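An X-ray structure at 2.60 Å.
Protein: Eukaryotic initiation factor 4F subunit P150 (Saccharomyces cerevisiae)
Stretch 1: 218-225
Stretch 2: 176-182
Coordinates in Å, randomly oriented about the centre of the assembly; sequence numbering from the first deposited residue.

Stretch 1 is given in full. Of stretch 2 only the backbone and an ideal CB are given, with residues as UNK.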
# COMPACT_ATOMS: atom_id res chain seq x y z
N VAL C 218 8.13 17.04 4.41
CA VAL C 218 9.29 16.16 4.27
C VAL C 218 9.38 15.65 2.85
O VAL C 218 10.41 15.82 2.18
CB VAL C 218 9.26 14.98 5.28
CG1 VAL C 218 10.28 13.94 4.90
CG2 VAL C 218 9.52 15.48 6.70
N GLU C 219 8.32 15.02 2.37
CA GLU C 219 8.31 14.50 1.01
C GLU C 219 8.63 15.57 -0.03
O GLU C 219 9.35 15.30 -0.99
CB GLU C 219 6.99 13.82 0.69
CG GLU C 219 6.71 12.59 1.53
CD GLU C 219 5.29 12.08 1.37
OE1 GLU C 219 4.49 12.77 0.69
OE2 GLU C 219 4.97 11.01 1.91
N LEU C 220 8.11 16.79 0.18
CA LEU C 220 8.42 17.90 -0.71
C LEU C 220 9.89 18.30 -0.64
O LEU C 220 10.57 18.40 -1.65
CB LEU C 220 7.52 19.09 -0.38
CG LEU C 220 7.59 20.29 -1.34
CD1 LEU C 220 7.16 19.91 -2.76
CD2 LEU C 220 6.73 21.39 -0.80
N LEU C 221 10.39 18.51 0.56
CA LEU C 221 11.81 18.77 0.74
C LEU C 221 12.71 17.65 0.20
O LEU C 221 13.83 17.91 -0.26
CB LEU C 221 12.10 19.02 2.21
CG LEU C 221 11.56 20.34 2.71
CD1 LEU C 221 11.46 20.32 4.21
CD2 LEU C 221 12.46 21.45 2.22
N ASN C 222 12.26 16.41 0.26
CA ASN C 222 13.06 15.34 -0.32
C ASN C 222 13.05 15.38 -1.84
O ASN C 222 14.05 15.12 -2.49
CB ASN C 222 12.64 13.97 0.21
CG ASN C 222 13.31 13.62 1.52
OD1 ASN C 222 14.54 13.60 1.61
ND2 ASN C 222 12.52 13.36 2.54
N THR C 223 11.90 15.73 -2.41
CA THR C 223 11.75 15.84 -3.85
C THR C 223 12.46 17.05 -4.46
O THR C 223 13.06 16.95 -5.52
CB THR C 223 10.26 15.88 -4.24
OG1 THR C 223 9.64 14.65 -3.86
CG2 THR C 223 10.08 16.07 -5.76
N VAL C 224 12.43 18.18 -3.77
CA VAL C 224 12.66 19.47 -4.40
C VAL C 224 13.59 20.38 -3.58
O VAL C 224 13.98 21.45 -4.05
CB VAL C 224 11.26 20.11 -4.59
CG1 VAL C 224 11.10 21.52 -4.04
CG2 VAL C 224 10.63 19.79 -5.92
N GLY C 225 13.94 19.93 -2.38
CA GLY C 225 14.74 20.73 -1.46
C GLY C 225 16.10 21.18 -1.97
O GLY C 225 16.47 22.33 -1.82
N UNK C 176 -1.96 18.29 -4.17
CA UNK C 176 -1.52 19.32 -5.09
C UNK C 176 -0.12 19.84 -4.79
O UNK C 176 0.71 19.94 -5.69
CB UNK C 176 -2.51 20.48 -5.07
N UNK C 177 0.16 20.18 -3.53
CA UNK C 177 1.50 20.64 -3.15
C UNK C 177 2.50 19.61 -3.62
O UNK C 177 3.60 19.94 -4.07
CB UNK C 177 1.62 20.86 -1.64
N UNK C 178 2.08 18.36 -3.53
CA UNK C 178 2.92 17.26 -3.94
C UNK C 178 3.16 17.30 -5.43
O UNK C 178 4.28 17.10 -5.89
CB UNK C 178 2.29 15.92 -3.54
N UNK C 179 2.09 17.57 -6.16
CA UNK C 179 2.11 17.63 -7.61
C UNK C 179 2.90 18.83 -8.11
O UNK C 179 3.64 18.73 -9.09
CB UNK C 179 0.68 17.68 -8.16
N UNK C 180 2.75 19.96 -7.43
CA UNK C 180 3.59 21.11 -7.67
C UNK C 180 5.05 20.70 -7.64
O UNK C 180 5.84 21.10 -8.50
CB UNK C 180 3.31 22.21 -6.64
N UNK C 181 5.40 19.91 -6.61
CA UNK C 181 6.78 19.53 -6.35
C UNK C 181 7.37 18.70 -7.48
O UNK C 181 8.55 18.78 -7.77
CB UNK C 181 6.87 18.75 -5.03
N UNK C 182 6.53 17.90 -8.11
CA UNK C 182 6.92 17.11 -9.27
C UNK C 182 6.94 17.88 -10.59
O UNK C 182 7.63 17.50 -11.53
CB UNK C 182 5.97 15.92 -9.40

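Both stretches are helical, and their axes run nearly parallel, 9° apart, with a closest approach of 9.5 Å. Each position of the second helix can be judged by where its CA-to-CB bond points and by what the first helix places within reach.

Position 176 is out of reach: nothing of the first helix lies within 5.5 Å of its ideal CB. The contact therefore sets no preference here. The deposited residue is Leu 176, whose side chain stays 9.7 Å or more from the other helix.

At position 177 the CA-to-CB bond points sideways, and the ideal CB lies 5.2 Å from Leu 220 CD2. The neighbouring surface is a leucine end with no polar group, so an aliphatic residue such as valine, isoleucine or leucine would suit, and alanine would also fit. It is Val 177, chi1 m, flanking Leu 220 without close side-chain contact. Its carbonyl comes nearer, with Val 177 O 3.8 Å from Leu 220 CD1.

Position 178 also points sideways, with nothing near its ideal CB. On this side, however, the first helix offers the carboxylate of Glu 219, too far for a short side chain to meet. A long basic residue, lysine or arginine, is the natural expectation, although a long neutral polar one could also be accommodated. The residue is Arg 178, extended with chi1, chi2 and chi3 all t, so that its end comes nearer than its CB. Arg 178 NH1 lies 4.0 Å from Glu 219 OE1, a long salt bridge. The oxygen sits over one face of the guanidinium, well out of its plane, so no N-H points at it and the attraction is one of charge alone.

Position 179 points away and gives the contact no say in its identity; it is Phe 179. Position 180 points sideways with no neighbour near its ideal CB, so many residues are possible. Ile 180 is found, and its end leads away.

Position 181 is the most constrained. Its CA is 6.1 Å from the CA of Leu 220, and its ideal CB would point toward the first helix, 2.6 Å from Leu 220 CD1, a clash. With the leucine placed as it is, only glycine fits. Gly 181 lets that methyl pack on its backbone, with Leu 220 CD1 3.6 Å from Gly 181 CA. Its carbonyl is also crowded: Gly 181 O is 3.7 Å from Thr 223 CG2 and a tight 3.0 Å from Val 224 CG2.

Position 182 starts away, its ideal CB 5.5 Å from Thr 223 CG2. A small residue would scarcely touch that methyl, whereas a long aliphatic or aromatic one could turn back to it. Phe 182, chi1 m, does so: Phe 182 CE2 reaches 3.7 Å from Thr 223 CG2, which meets the ring obliquely. The threonine hydroxyl is engaged within its own helix, Thr 223 OG1 donating to Glu 219 O at 3.0 Å.

Stretch 2 (176-182) LVRFIGF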
# COMPACT_ATOMS: atom_id res chain seq x y z
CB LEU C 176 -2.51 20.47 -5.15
CG LEU C 176 -1.93 21.75 -5.74
CD1 LEU C 176 -2.00 21.75 -7.27
CD2 LEU C 176 -2.67 22.94 -5.14
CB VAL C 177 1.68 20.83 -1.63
CG1 VAL C 177 0.77 21.94 -1.11
CG2 VAL C 177 1.38 19.56 -0.94
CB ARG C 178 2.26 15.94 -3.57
CG ARG C 178 2.86 14.79 -4.29
CD ARG C 178 2.56 13.47 -3.64
NE ARG C 178 3.64 12.59 -4.03
CZ ARG C 178 3.89 11.41 -3.50
NH1 ARG C 178 3.11 10.93 -2.54
NH2 ARG C 178 4.92 10.70 -3.95
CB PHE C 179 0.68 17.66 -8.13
CG PHE C 179 0.58 17.62 -9.61
CD1 PHE C 179 1.14 16.59 -10.33
CD2 PHE C 179 -0.08 18.62 -10.30
CE1 PHE C 179 1.04 16.54 -11.71
CE2 PHE C 179 -0.19 18.59 -11.67
CZ PHE C 179 0.37 17.54 -12.38
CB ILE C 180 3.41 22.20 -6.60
CG1 ILE C 180 1.98 22.71 -6.54
CG2 ILE C 180 4.41 23.32 -6.82
CD1 ILE C 180 1.43 23.18 -7.83
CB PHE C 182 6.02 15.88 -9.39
CG PHE C 182 6.34 14.80 -8.39
CD1 PHE C 182 5.34 14.16 -7.69
CD2 PHE C 182 7.66 14.42 -8.16
CE1 PHE C 182 5.63 13.16 -6.77
CE2 PHE C 182 7.97 13.41 -7.24
CZ PHE C 182 6.96 12.78 -6.55
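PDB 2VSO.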